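PDB 3CNH: hydrolase family protein from Deinococcus radiodurans R1, which is predicted to be a hydrolase of the haloacid dehalogenase-like superfamily, probably with phosphatase activity. Local coordinates for residues W9-G13 and V14-N18; M55-A58 and E59-Q63; V64-Y67 and Q68-F72; L137-M140 and K141-A145; Y147-G150 and L151-Q155. All blocks are in the same frame, centred on the assembly; numbering follows the deposited sequence. Where two conformers were deposited one is given.

In the fold
The five contacts follow one another along the chain and fall into two groups. Contact 1 is the loop leaving strand 6-9, the middle strand of the parallel sheet, and contact 4 leads into helix 144-154. Their centres are about 17 Å apart, but D10 and K141 join them through a salt bridge beside the phosphate. Contact 5, about 11 Å from contact 4 between centres, ends that same helix. Contacts 2 and 3, their centres about 12 Å apart, belong to helix 57-64 and its exit, away from the sheet, against helices 36-51 and 74-83. Contacts 3 and 5, about 40 Å between centres, lie on opposite sides of the chain's centre. The phosphate and sodium site thus belongs to the sheet-bearing part.

Contact 1 of 5, residues W9-G13 and V14-N18; sequences WDIGG and VLLTN. With NA (sodium ion), chain C; PO4 (phosphate ion), chain D.
I11 O is gripped by three backbone amides, those of V14, L15 and L16, as the chain coils back on itself just after D10. L15 N, 2.9 Å from I11 O, takes a lone pair in the carbonyl plane, whereas V14 N and L16 N approach from opposite faces of that plane. G13 N in turn donates to L16 O at 2.7 Å. The D10 carboxylate swings away from its own backbone N (chi1 178°): OD2 binds sodium at 2.4 Å and OD1 pairs with K141. G12 O, 2.3 Å from the sodium, is a second ligand, and D166, a phosphate oxygen and two waters complete the shell. One of those waters donates to N18 OD1. G12 N gives phosphate O3 a bond of 2.8 Å. D10 O, buried beneath V14 and L15, has no polar partner in the model. This coil resembles the squiggle of haloacid dehalogenases. W9, its ring edge meeting V14 CG1 at 3.7 Å, packs between helix 89-98 and strands 103-108 and 161-165.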
loop_
_atom_site.group_PDB
_atom_site.type_symbol
_atom_site.label_atom_id
_atom_site.label_comp_id
_atom_site.label_asym_id
_atom_site.label_seq_id
_atom_site.Cartn_x
_atom_site.Cartn_y
_atom_site.Cartn_z
ATOM N N TRP A 9 -5.419 -7.111 1.692
ATOM C CA TRP A 9 -5.408 -5.792 2.308
ATOM C C TRP A 9 -4.487 -4.783 1.645
ATOM O O TRP A 9 -3.310 -4.996 1.434
ATOM C CB TRP A 9 -4.966 -5.865 3.787
ATOM C CG TRP A 9 -5.879 -6.563 4.726
ATOM C CD1 TRP A 9 -6.036 -7.917 4.880
ATOM C CD2 TRP A 9 -6.777 -5.950 5.659
ATOM N NE1 TRP A 9 -7.000 -8.177 5.822
ATOM C CE2 TRP A 9 -7.467 -6.989 6.326
ATOM C CE3 TRP A 9 -7.095 -4.630 5.969
ATOM C CZ2 TRP A 9 -8.414 -6.736 7.315
ATOM C CZ3 TRP A 9 -8.011 -4.385 6.944
ATOM C CH2 TRP A 9 -8.686 -5.431 7.591
ATOM N N ASP A 10 -5.101 -3.675 1.336
ATOM C CA ASP A 10 -4.389 -2.438 0.978
ATOM C C ASP A 10 -3.685 -2.056 2.290
ATOM O O ASP A 10 -4.178 -2.371 3.405
ATOM C CB ASP A 10 -5.472 -1.438 0.569
ATOM C CG ASP A 10 -4.997 -0.108 0.210
ATOM O OD1 ASP A 10 -3.884 0.030 -0.279
ATOM O OD2 ASP A 10 -5.854 0.840 0.363
ATOM N N ILE A 11 -2.540 -1.394 2.175
ATOM C CA ILE A 11 -1.830 -0.935 3.388
ATOM C C ILE A 11 -2.060 0.564 3.597
ATOM O O ILE A 11 -2.677 0.990 4.554
ATOM C CB ILE A 11 -0.369 -1.303 3.397
ATOM C CG1 ILE A 11 -0.231 -2.836 3.290
ATOM C CG2 ILE A 11 0.331 -0.788 4.676
ATOM C CD1 ILE A 11 1.209 -3.352 3.275
ATOM N N GLY A 12 -1.600 1.353 2.646
ATOM C CA GLY A 12 -1.775 2.823 2.737
ATOM C C GLY A 12 -3.227 3.269 2.717
ATOM O O GLY A 12 -3.965 2.940 1.793
ATOM N N GLY A 13 -3.602 4.039 3.720
ATOM C CA GLY A 13 -4.955 4.546 3.896
ATOM C C GLY A 13 -5.913 3.585 4.560
ATOM O O GLY A 13 -7.096 3.899 4.756
ATOM N N VAL A 14 -5.378 2.428 4.923
ATOM C CA VAL A 14 -6.166 1.373 5.573
ATOM C C VAL A 14 -5.508 0.970 6.892
ATOM O O VAL A 14 -5.970 1.338 7.990
ATOM C CB VAL A 14 -6.383 0.184 4.625
ATOM C CG1 VAL A 14 -7.124 -0.973 5.283
ATOM C CG2 VAL A 14 -7.180 0.630 3.378
ATOM N N LEU A 15 -4.393 0.265 6.769
ATOM C CA LEU A 15 -3.637 -0.198 7.947
ATOM C C LEU A 15 -2.722 0.884 8.517
ATOM O O LEU A 15 -2.513 1.016 9.721
ATOM C CB LEU A 15 -2.800 -1.425 7.585
ATOM C CG LEU A 15 -3.619 -2.674 7.227
ATOM C CD1 LEU A 15 -2.716 -3.762 6.636
ATOM C CD2 LEU A 15 -4.408 -3.163 8.445
ATOM N N LEU A 16 -2.162 1.636 7.601
ATOM C CA LEU A 16 -1.250 2.748 7.904
ATOM C C LEU A 16 -1.643 3.938 7.077
ATOM O O LEU A 16 -2.474 3.848 6.178
ATOM C CB LEU A 16 0.196 2.375 7.534
ATOM C CG LEU A 16 0.819 1.072 8.101
ATOM C CD1 LEU A 16 2.224 0.840 7.497
ATOM C CD2 LEU A 16 0.845 1.066 9.621
ATOM N N THR A 17 -1.017 5.056 7.391
ATOM C CA THR A 17 -1.159 6.239 6.541
ATOM C C THR A 17 -0.514 5.898 5.196
ATOM O O THR A 17 0.189 4.908 5.052
ATOM C CB THR A 17 -0.416 7.466 7.127
ATOM O OG1 THR A 17 0.961 7.126 7.347
ATOM C CG2 THR A 17 -1.060 7.911 8.411
ATOM N N ASN A 18 -0.775 6.703 4.180
ATOM C CA ASN A 18 -0.040 6.546 2.918
ATOM C C ASN A 18 1.439 6.779 3.189
ATOM O O ASN A 18 1.790 7.397 4.176
ATOM C CB ASN A 18 -0.543 7.501 1.864
ATOM C CG ASN A 18 -1.928 7.133 1.405
ATOM O OD1 ASN A 18 -2.202 5.963 1.180
ATOM N ND2 ASN A 18 -2.811 8.106 1.325
HETATM NA NA NA C . -4.946 2.948 -0.268
HETATM P P PO4 D . -1.305 1.200 -1.063
HETATM O O1 PO4 D . -1.676 0.354 -2.193
HETATM O O2 PO4 D . -2.500 2.074 -0.662
HETATM O O3 PO4 D . -0.637 0.494 0.127
HETATM O O4 PO4 D . -0.289 2.268 -1.465
HETATM O O HOH W 1 -4.324 5.201 -0.260
HETATM O O HOH W 2 -5.540 2.648 -2.420
#

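Contact 2 of 5, residues M55-A58 and E59-Q63; sequences MTLA and EYLEQ
A capping box between T56 and E59 starts helix 57-64, each residue using its side chain to satisfy the other's backbone. E59 N donates to T56 OG1 at 3.1 Å, and T56 N returns a bond to E59 OE1 at 2.9 Å, nearly straight at 167°. That second donor reaches the carboxylate oxygen on its anti side, somewhat out of the carboxylate plane. With chi1 67°, T56 OG1 sits between its own backbone N and carbonyl carbon, which turns it toward the first turn of the helix and also against E59 CG at 3.3 Å. Beyond the cap the regular helical bonds take over, beginning with Y60 N to T56 O.

The apolar side of this turn is carried by L57. Its CD1 lies 4.0 Å from L61 CG and reaches the Y60 ring obliquely, while L57 and L61 both rest on M81 of helix 74-83. An alanine at L57 lacks the methyl that touches both L61 and the Y60 ring, and would probably open a gap between this turn and helix 74-83. Y60 itself runs the other way, to helix 36-51, where its OH bonds H43. L57 and L61 are also joined through the backbone, L61 N donating to L57 O at 2.8 Å.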
loop_
_atom_site.group_PDB
_atom_site.type_symbol
_atom_site.label_atom_id
_atom_site.label_comp_id
_atom_site.label_asym_id
_atom_site.label_seq_id
_atom_site.Cartn_x
_atom_site.Cartn_y
_atom_site.Cartn_z
HETATM N N MSE A 55 12.946 0.829 -10.923
HETATM C CA MSE A 55 14.028 1.779 -10.618
HETATM C C MSE A 55 14.215 1.761 -9.098
HETATM O O MSE A 55 13.320 1.426 -8.321
HETATM C CB MSE A 55 13.835 3.184 -11.235
HETATM C CG MSE A 55 13.448 4.263 -10.301
HETATM SE SE MSE A 55 12.827 5.899 -11.124
HETATM C CE MSE A 55 14.385 6.743 -11.911
ATOM N N THR A 56 15.445 2.037 -8.704
ATOM C CA THR A 56 15.790 1.999 -7.297
ATOM C C THR A 56 15.464 3.334 -6.626
ATOM O O THR A 56 15.291 4.358 -7.288
ATOM C CB THR A 56 17.290 1.713 -7.084
ATOM O OG1 THR A 56 18.053 2.816 -7.567
ATOM C CG2 THR A 56 17.728 0.434 -7.847
ATOM N N LEU A 57 15.398 3.302 -5.306
ATOM C CA LEU A 57 15.168 4.541 -4.555
ATOM C C LEU A 57 16.290 5.531 -4.837
ATOM O O LEU A 57 16.082 6.745 -4.983
ATOM C CB LEU A 57 15.052 4.287 -3.034
ATOM C CG LEU A 57 14.750 5.547 -2.226
ATOM C CD1 LEU A 57 13.452 6.260 -2.608
ATOM C CD2 LEU A 57 14.725 5.151 -0.748
ATOM N N ALA A 58 17.500 5.012 -5.000
ATOM C CA ALA A 58 18.657 5.890 -5.235
ATOM C C ALA A 58 18.455 6.636 -6.542
ATOM O O ALA A 58 18.748 7.842 -6.676
ATOM C CB ALA A 58 19.940 5.090 -5.293
ATOM N N GLU A 59 18.031 5.870 -7.532
ATOM C CA GLU A 59 17.774 6.396 -8.866
ATOM C C GLU A 59 16.679 7.463 -8.840
ATOM O O GLU A 59 16.823 8.559 -9.425
ATOM C CB GLU A 59 17.430 5.292 -9.860
ATOM C CG GLU A 59 18.631 4.460 -10.313
ATOM C CD GLU A 59 18.242 3.248 -11.171
ATOM O OE1 GLU A 59 17.170 2.665 -10.972
ATOM O OE2 GLU A 59 19.050 2.833 -12.020
ATOM N N TYR A 60 15.601 7.130 -8.164
ATOM C CA TYR A 60 14.480 8.065 -8.004
ATOM C C TYR A 60 14.973 9.342 -7.343
ATOM O O TYR A 60 14.744 10.450 -7.829
ATOM C CB TYR A 60 13.338 7.389 -7.235
ATOM C CG TYR A 60 12.253 8.317 -6.700
ATOM C CD1 TYR A 60 12.413 8.932 -5.481
ATOM C CD2 TYR A 60 11.065 8.534 -7.394
ATOM C CE1 TYR A 60 11.446 9.779 -4.966
ATOM C CE2 TYR A 60 10.084 9.386 -6.888
ATOM C CZ TYR A 60 10.284 9.997 -5.663
ATOM O OH TYR A 60 9.331 10.849 -5.138
ATOM N N LEU A 61 15.704 9.189 -6.242
ATOM C CA LEU A 61 16.187 10.384 -5.499
ATOM C C LEU A 61 17.139 11.238 -6.323
ATOM O O LEU A 61 17.154 12.486 -6.234
ATOM C CB LEU A 61 16.796 10.000 -4.133
ATOM C CG LEU A 61 15.776 9.518 -3.115
ATOM C CD1 LEU A 61 16.542 9.154 -1.822
ATOM C CD2 LEU A 61 14.672 10.538 -2.843
ATOM N N GLU A 62 17.914 10.582 -7.179
ATOM C CA GLU A 62 18.864 11.258 -8.061
ATOM C C GLU A 62 18.118 12.197 -8.999
ATOM O O GLU A 62 18.543 13.316 -9.280
ATOM C CB GLU A 62 19.664 10.235 -8.893
ATOM C CG GLU A 62 20.512 10.852 -10.015
ATOM C CD GLU A 62 21.551 11.803 -9.499
ATOM O OE1 GLU A 62 21.820 11.818 -8.274
ATOM O OE2 GLU A 62 22.109 12.537 -10.337
ATOM N N GLN A 63 16.980 11.723 -9.475
ATOM C CA GLN A 63 16.205 12.525 -10.434
ATOM C C GLN A 63 15.285 13.540 -9.794
ATOM O O GLN A 63 15.069 14.636 -10.325
ATOM C CB GLN A 63 15.354 11.646 -11.339
ATOM C CG GLN A 63 16.155 10.667 -12.185
ATOM C CD GLN A 63 15.322 10.017 -13.262
ATOM O OE1 GLN A 63 14.135 10.326 -13.420
ATOM N NE2 GLN A 63 15.944 9.121 -14.025
#

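Contact 3 of 5, residues V64-Y67 and Q68-F72; sequences VVFY and QPRDF
R70 reaches back over the turn and holds V65 O side-on with two nitrogens, NE at 2.8 Å and NH2 at 3.0 Å. Both bonds lie in the guanidinium plane, and NH2 comes in on a lone pair of the carbonyl. Chi1 of -61° sets R70 CG beside its own backbone N and 3.7 Å from F66 CD1; the bend at chi2 (-55°) then swings the guanidinium back to V65 O. Q68 CG packs 3.6 Å above the centre of the guanidinium face. This is the close-packed half: F66 CZ also meets F72 CE1 at 3.6 Å, the rings inclined at 61°, and V65 CG1 touches the edge of the F72 ring. A leucine in place of R70 would probably leave V65 O without its two-nitrogen grip and free the loop to shift against the helix end.

The Y67 side is looser. R70 CZ stands 5.3 Å from the centroid of the Y67 ring, at most a weak cation-pi attraction, and a water links Y67 OH to OE1 of the exposed Q68. V65 is where the chain leaves helix 57-64 and F66 centres an inverse gamma turn, so the arginine clasps a helix exit on its way to helix 74-83.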
loop_
_atom_site.group_PDB
_atom_site.type_symbol
_atom_site.label_atom_id
_atom_site.label_comp_id
_atom_site.label_asym_id
_atom_site.label_seq_id
_atom_site.Cartn_x
_atom_site.Cartn_y
_atom_site.Cartn_z
ATOM N N VAL A 64 14.759 13.165 -8.649
ATOM C CA VAL A 64 13.692 13.949 -8.012
ATOM C C VAL A 64 14.187 15.012 -7.039
ATOM O O VAL A 64 13.547 16.061 -6.865
ATOM C CB VAL A 64 12.642 13.019 -7.397
ATOM C CG1 VAL A 64 11.606 13.806 -6.634
ATOM C CG2 VAL A 64 11.973 12.183 -8.499
ATOM N N VAL A 65 15.351 14.738 -6.439
ATOM C CA VAL A 65 15.942 15.608 -5.433
ATOM C C VAL A 65 17.365 16.032 -5.665
ATOM O O VAL A 65 17.667 17.224 -5.641
ATOM C CB VAL A 65 15.841 14.965 -4.015
ATOM C CG1 VAL A 65 16.427 15.898 -2.964
ATOM C CG2 VAL A 65 14.393 14.653 -3.668
ATOM N N PHE A 66 18.231 15.062 -5.939
ATOM C CA PHE A 66 19.678 15.315 -6.029
ATOM C C PHE A 66 20.183 15.560 -7.440
ATOM O O PHE A 66 21.248 15.094 -7.832
ATOM C CB PHE A 66 20.440 14.203 -5.316
ATOM C CG PHE A 66 20.078 14.092 -3.852
ATOM C CD1 PHE A 66 20.677 14.919 -2.920
ATOM C CD2 PHE A 66 19.097 13.213 -3.440
ATOM C CE1 PHE A 66 20.324 14.840 -1.581
ATOM C CE2 PHE A 66 18.735 13.125 -2.106
ATOM C CZ PHE A 66 19.351 13.954 -1.181
ATOM N N TYR A 67 19.431 16.393 -8.144
ATOM C CA TYR A 67 19.761 16.799 -9.540
ATOM C C TYR A 67 20.518 18.109 -9.518
ATOM O O TYR A 67 20.955 18.655 -10.557
ATOM C CB TYR A 67 18.513 16.914 -10.434
ATOM C CG TYR A 67 17.452 17.846 -9.919
ATOM C CD1 TYR A 67 17.452 19.189 -10.261
ATOM C CD2 TYR A 67 16.440 17.380 -9.079
ATOM C CE1 TYR A 67 16.484 20.045 -9.769
ATOM C CE2 TYR A 67 15.485 18.233 -8.597
ATOM C CZ TYR A 67 15.511 19.554 -8.946
ATOM O OH TYR A 67 14.549 20.380 -8.444
ATOM N N GLN A 68 20.694 18.622 -8.310
ATOM C CA GLN A 68 21.513 19.826 -8.073
ATOM C C GLN A 68 22.096 19.705 -6.674
ATOM O O GLN A 68 21.658 18.831 -5.935
ATOM C CB GLN A 68 20.716 21.114 -8.239
ATOM C CG GLN A 68 19.617 21.301 -7.247
ATOM C CD GLN A 68 18.864 22.599 -7.509
ATOM O OE1 GLN A 68 18.238 22.766 -8.556
ATOM N NE2 GLN A 68 18.952 23.530 -6.576
ATOM N N PRO A 69 23.119 20.500 -6.351
ATOM C CA PRO A 69 23.727 20.378 -5.011
ATOM C C PRO A 69 22.759 20.647 -3.906
ATOM O O PRO A 69 21.944 21.546 -3.987
ATOM C CB PRO A 69 24.821 21.441 -5.021
ATOM C CG PRO A 69 25.137 21.652 -6.487
ATOM C CD PRO A 69 23.812 21.483 -7.182
ATOM N N ARG A 70 22.873 19.823 -2.886
ATOM C CA ARG A 70 22.023 19.900 -1.681
ATOM C C ARG A 70 22.862 19.887 -0.413
ATOM O O ARG A 70 23.939 19.315 -0.374
ATOM C CB ARG A 70 21.084 18.713 -1.606
ATOM C CG ARG A 70 20.101 18.539 -2.750
ATOM C CD ARG A 70 19.241 19.775 -2.982
ATOM N NE ARG A 70 18.256 19.503 -4.035
ATOM C CZ ARG A 70 17.369 20.376 -4.499
ATOM N NH1 ARG A 70 17.361 21.621 -4.039
ATOM N NH2 ARG A 70 16.518 20.016 -5.459
ATOM N N ASP A 71 22.334 20.518 0.626
ATOM C CA ASP A 71 23.050 20.594 1.898
ATOM C C ASP A 71 22.572 19.532 2.852
ATOM O O ASP A 71 22.582 19.696 4.057
ATOM C CB ASP A 71 22.995 21.993 2.540
ATOM C CG ASP A 71 21.598 22.465 2.850
ATOM O OD1 ASP A 71 20.614 21.800 2.448
ATOM O OD2 ASP A 71 21.498 23.532 3.511
ATOM N N PHE A 72 22.145 18.438 2.271
ATOM C CA PHE A 72 21.735 17.264 3.030
ATOM C C PHE A 72 21.983 16.040 2.171
ATOM O O PHE A 72 22.243 16.160 0.982
ATOM C CB PHE A 72 20.266 17.350 3.469
ATOM C CG PHE A 72 19.308 17.560 2.327
ATOM C CD1 PHE A 72 18.753 16.483 1.665
ATOM C CD2 PHE A 72 19.020 18.834 1.883
ATOM C CE1 PHE A 72 17.894 16.671 0.595
ATOM C CE2 PHE A 72 18.159 19.026 0.808
ATOM C CZ PHE A 72 17.630 17.987 0.164
HETATM O O HOH W 3 15.113 23.045 -8.303
#

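Contact 4 of 5, residues L137-M140 and K141-A145; sequences LGVM and KPNPA. With PO4 (phosphate ion), chain D.
The chi1 of M140, 71°, sets its CG between the backbone N and carbonyl carbon and brings it 3.3 Å from K141 O. K141 starts with CG beside its backbone N (chi1 -65°) and bends at chi3 (-64°), which carries NZ inward to the phosphate, 3.0 Å from its O1. The same ammonium makes salt bridges to D10 and D165 and a bond to L107 O, so several acceptors from different parts of the sheet region fix its position.

Behind the lysine the backbone turns sharply. The peptide between K141 and P142 is cis, and N143 N then donates back to M140 O at 3.0 Å, in the carbonyl plane and on a lone pair. N143 is the N-cap of helix 144-154: its OD1 accepts from A145 N at 2.9 Å, the donor standing well above the plane of the amide carbonyl. V139 CG1 makes only a distant approach to N143 ND2, at 4.2 Å. K141 O is tied to N109, whose backbone N also bonds the phosphate. A lysine before a cis proline, followed by an N-capped helix and directed at the aspartates of the phosphate site, is consistent with the motif III lysine of haloacid dehalogenase-like enzymes.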
loop_
_atom_site.group_PDB
_atom_site.type_symbol
_atom_site.label_atom_id
_atom_site.label_comp_id
_atom_site.label_asym_id
_atom_site.label_seq_id
_atom_site.Cartn_x
_atom_site.Cartn_y
_atom_site.Cartn_z
ATOM N N LEU A 137 6.194 -7.342 -7.718
ATOM C CA LEU A 137 5.483 -8.046 -8.788
ATOM C C LEU A 137 5.510 -7.389 -10.144
ATOM O O LEU A 137 5.217 -8.026 -11.157
ATOM C CB LEU A 137 4.032 -8.278 -8.376
ATOM C CG LEU A 137 3.933 -9.217 -7.159
ATOM C CD1 LEU A 137 2.475 -9.333 -6.670
ATOM C CD2 LEU A 137 4.504 -10.615 -7.403
ATOM N N GLY A 138 5.844 -6.108 -10.171
ATOM C CA GLY A 138 5.949 -5.409 -11.466
ATOM C C GLY A 138 4.645 -4.998 -12.134
ATOM O O GLY A 138 4.626 -4.604 -13.303
ATOM N N VAL A 139 3.581 -5.057 -11.361
ATOM C CA VAL A 139 2.235 -4.568 -11.756
ATOM C C VAL A 139 1.663 -3.874 -10.532
ATOM O O VAL A 139 2.121 -4.104 -9.419
ATOM C CB VAL A 139 1.255 -5.665 -12.307
ATOM C CG1 VAL A 139 1.640 -6.042 -13.754
ATOM C CG2 VAL A 139 1.291 -6.854 -11.404
HETATM N N MSE A 140 0.686 -3.007 -10.751
HETATM C CA MSE A 140 0.109 -2.191 -9.680
HETATM C C MSE A 140 -1.414 -2.122 -9.777
HETATM O O MSE A 140 -1.993 -2.223 -10.849
HETATM C CB MSE A 140 0.679 -0.755 -9.730
HETATM C CG MSE A 140 0.153 -0.030 -10.898
HETATM SE SE MSE A 140 0.720 1.867 -10.906
HETATM C CE MSE A 140 2.327 1.534 -11.257
ATOM N N LYS A 141 -2.061 -2.000 -8.631
ATOM C CA LYS A 141 -3.470 -1.673 -8.626
ATOM C C LYS A 141 -3.552 -0.349 -9.377
ATOM O O LYS A 141 -2.657 0.489 -9.240
ATOM C CB LYS A 141 -3.976 -1.494 -7.190
ATOM C CG LYS A 141 -3.942 -2.729 -6.360
ATOM C CD LYS A 141 -4.519 -2.475 -4.947
ATOM C CE LYS A 141 -3.710 -1.511 -4.189
ATOM N NZ LYS A 141 -4.062 -1.391 -2.752
ATOM N N PRO A 142 -4.653 -0.087 -10.076
ATOM C CA PRO A 142 -5.898 -0.840 -10.173
ATOM C C PRO A 142 -5.954 -1.794 -11.366
ATOM O O PRO A 142 -7.026 -2.165 -11.834
ATOM C CB PRO A 142 -6.926 0.282 -10.387
ATOM C CG PRO A 142 -6.209 1.219 -11.259
ATOM C CD PRO A 142 -4.770 1.218 -10.747
ATOM N N ASN A 143 -4.790 -2.141 -11.882
ATOM C CA ASN A 143 -4.709 -3.086 -13.022
ATOM C C ASN A 143 -5.421 -4.392 -12.695
ATOM O O ASN A 143 -5.130 -5.023 -11.672
ATOM C CB ASN A 143 -3.257 -3.370 -13.374
ATOM C CG ASN A 143 -3.090 -4.131 -14.682
ATOM O OD1 ASN A 143 -4.031 -4.745 -15.206
ATOM N ND2 ASN A 143 -1.864 -4.129 -15.199
ATOM N N PRO A 144 -6.402 -4.787 -13.513
ATOM C CA PRO A 144 -7.048 -6.064 -13.213
ATOM C C PRO A 144 -6.030 -7.202 -13.034
ATOM O O PRO A 144 -6.257 -8.131 -12.265
ATOM C CB PRO A 144 -7.922 -6.305 -14.446
ATOM C CG PRO A 144 -8.211 -4.899 -14.958
ATOM C CD PRO A 144 -6.984 -4.110 -14.681
ATOM N N ALA A 145 -4.917 -7.110 -13.768
ATOM C CA ALA A 145 -3.879 -8.164 -13.684
ATOM C C ALA A 145 -3.303 -8.303 -12.271
ATOM O O ALA A 145 -2.858 -9.389 -11.869
ATOM C CB ALA A 145 -2.740 -7.893 -14.676
HETATM P P PO4 D . -1.305 1.200 -1.063
HETATM O O1 PO4 D . -1.676 0.354 -2.193
HETATM O O2 PO4 D . -2.500 2.074 -0.662
HETATM O O3 PO4 D . -0.637 0.494 0.127
HETATM O O4 PO4 D . -0.289 2.268 -1.465
#

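Contact 5 of 5, residues Y147-G150 and L151-Q155; sequences YRLG and LTLAQ
T152 leans back on R148 in the last turns of helix 144-154, which a Schellman motif closes at Q155. The T152 side chain has OG1 beside its own backbone N (chi1 -63°), which lets the hydroxyl donate to R148 O at 2.9 Å. T152 N bonds the same oxygen, and the two donors arrive from opposite faces of the carbonyl plane, so R148 O is held by a pair of bonds across it.

On the next face L149 and L153 run at a slant to one another. L149 has CG opposite its backbone N (chi1 -177°) and sends CD1 forward along the helix, where it meets L153 CG at 4.0 Å; L153 CG in turn lies 3.3 Å from L149 O. In the backbone of the same pair, L153 N donates to L149 O, approaching nearly in line with the C=O bond. L149 also reaches L137 and V139, so this face joins the helix to the chain that leads into it.

L151 turns inward to strand 161-165, its CG 3.4 Å from Y147 O, while the Y147 side chain extends to K141 and helix 168-176. A154 N, bonded to G150 O at 2.9 Å, belongs to the last regular turn. At Q155 the phi becomes positive, and its amide folds back over the helix end: NE2 donates to T152 O at 2.8 Å, in the carbonyl plane on a lone pair.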
loop_
_atom_site.group_PDB
_atom_site.type_symbol
_atom_site.label_atom_id
_atom_site.label_comp_id
_atom_site.label_asym_id
_atom_site.label_seq_id
_atom_site.Cartn_x
_atom_site.Cartn_y
_atom_site.Cartn_z
ATOM N N TYR A 147 -4.894 -7.911 -9.394
ATOM C CA TYR A 147 -5.866 -8.658 -8.584
ATOM C C TYR A 147 -5.792 -10.146 -8.929
ATOM O O TYR A 147 -5.775 -11.020 -8.050
ATOM C CB TYR A 147 -7.297 -8.085 -8.748
ATOM C CG TYR A 147 -7.407 -6.683 -8.248
ATOM C CD1 TYR A 147 -7.439 -6.405 -6.905
ATOM C CD2 TYR A 147 -7.340 -5.592 -9.141
ATOM C CE1 TYR A 147 -7.481 -5.096 -6.443
ATOM C CE2 TYR A 147 -7.398 -4.292 -8.672
ATOM C CZ TYR A 147 -7.466 -4.048 -7.343
ATOM O OH TYR A 147 -7.498 -2.735 -6.916
ATOM N N ARG A 148 -5.745 -10.416 -10.216
ATOM C CA ARG A 148 -5.683 -11.799 -10.705
ATOM C C ARG A 148 -4.402 -12.479 -10.219
ATOM O O ARG A 148 -4.391 -13.640 -9.861
ATOM C CB ARG A 148 -5.834 -11.872 -12.234
ATOM C CG ARG A 148 -7.216 -11.374 -12.705
ATOM C CD ARG A 148 -7.559 -11.686 -14.156
ATOM N NE ARG A 148 -9.012 -11.601 -14.342
ATOM C CZ ARG A 148 -9.625 -10.603 -14.961
ATOM N NH1 ARG A 148 -8.929 -9.646 -15.543
ATOM N NH2 ARG A 148 -10.940 -10.603 -15.057
ATOM N N LEU A 149 -3.325 -11.715 -10.201
ATOM C CA LEU A 149 -2.022 -12.264 -9.759
ATOM C C LEU A 149 -2.085 -12.633 -8.282
ATOM O O LEU A 149 -1.641 -13.698 -7.831
ATOM C CB LEU A 149 -0.914 -11.260 -10.046
ATOM C CG LEU A 149 0.498 -11.717 -9.701
ATOM C CD1 LEU A 149 0.852 -13.132 -10.243
ATOM C CD2 LEU A 149 1.467 -10.608 -10.187
ATOM N N GLY A 150 -2.735 -11.784 -7.514
ATOM C CA GLY A 150 -2.855 -12.021 -6.069
ATOM C C GLY A 150 -3.620 -13.321 -5.807
ATOM O O GLY A 150 -3.239 -14.163 -4.991
ATOM N N LEU A 151 -4.713 -13.469 -6.544
ATOM C CA LEU A 151 -5.545 -14.662 -6.462
ATOM C C LEU A 151 -4.748 -15.915 -6.849
ATOM O O LEU A 151 -4.837 -16.979 -6.206
ATOM C CB LEU A 151 -6.781 -14.543 -7.370
ATOM C CG LEU A 151 -7.802 -13.510 -6.899
ATOM C CD1 LEU A 151 -8.901 -13.349 -7.951
ATOM C CD2 LEU A 151 -8.400 -13.841 -5.499
ATOM N N THR A 152 -3.985 -15.779 -7.908
ATOM C CA THR A 152 -3.166 -16.884 -8.419
ATOM C C THR A 152 -2.101 -17.318 -7.397
ATOM O O THR A 152 -1.874 -18.503 -7.164
ATOM C CB THR A 152 -2.501 -16.530 -9.754
ATOM O OG1 THR A 152 -3.524 -16.292 -10.738
ATOM C CG2 THR A 152 -1.599 -17.684 -10.239
ATOM N N LEU A 153 -1.495 -16.331 -6.750
ATOM C CA LEU A 153 -0.422 -16.623 -5.764
ATOM C C LEU A 153 -1.003 -17.249 -4.522
ATOM O O LEU A 153 -0.421 -18.169 -3.936
ATOM C CB LEU A 153 0.423 -15.381 -5.449
ATOM C CG LEU A 153 1.206 -14.845 -6.663
ATOM C CD1 LEU A 153 1.787 -13.489 -6.287
ATOM C CD2 LEU A 153 2.277 -15.863 -7.072
ATOM N N ALA A 154 -2.159 -16.750 -4.111
ATOM C CA ALA A 154 -2.832 -17.298 -2.899
ATOM C C ALA A 154 -3.566 -18.601 -3.160
ATOM O O ALA A 154 -3.905 -19.356 -2.233
ATOM C CB ALA A 154 -3.807 -16.249 -2.296
ATOM N N GLN A 155 -3.785 -18.886 -4.430
ATOM C CA GLN A 155 -4.598 -20.042 -4.867
ATOM C C GLN A 155 -5.983 -20.094 -4.234
ATOM O O GLN A 155 -6.366 -21.041 -3.548
ATOM C CB GLN A 155 -3.866 -21.367 -4.730
ATOM C CG GLN A 155 -2.830 -21.533 -5.825
ATOM C CD GLN A 155 -3.466 -21.724 -7.199
ATOM O OE1 GLN A 155 -4.214 -22.690 -7.438
ATOM N NE2 GLN A 155 -3.178 -20.826 -8.099
#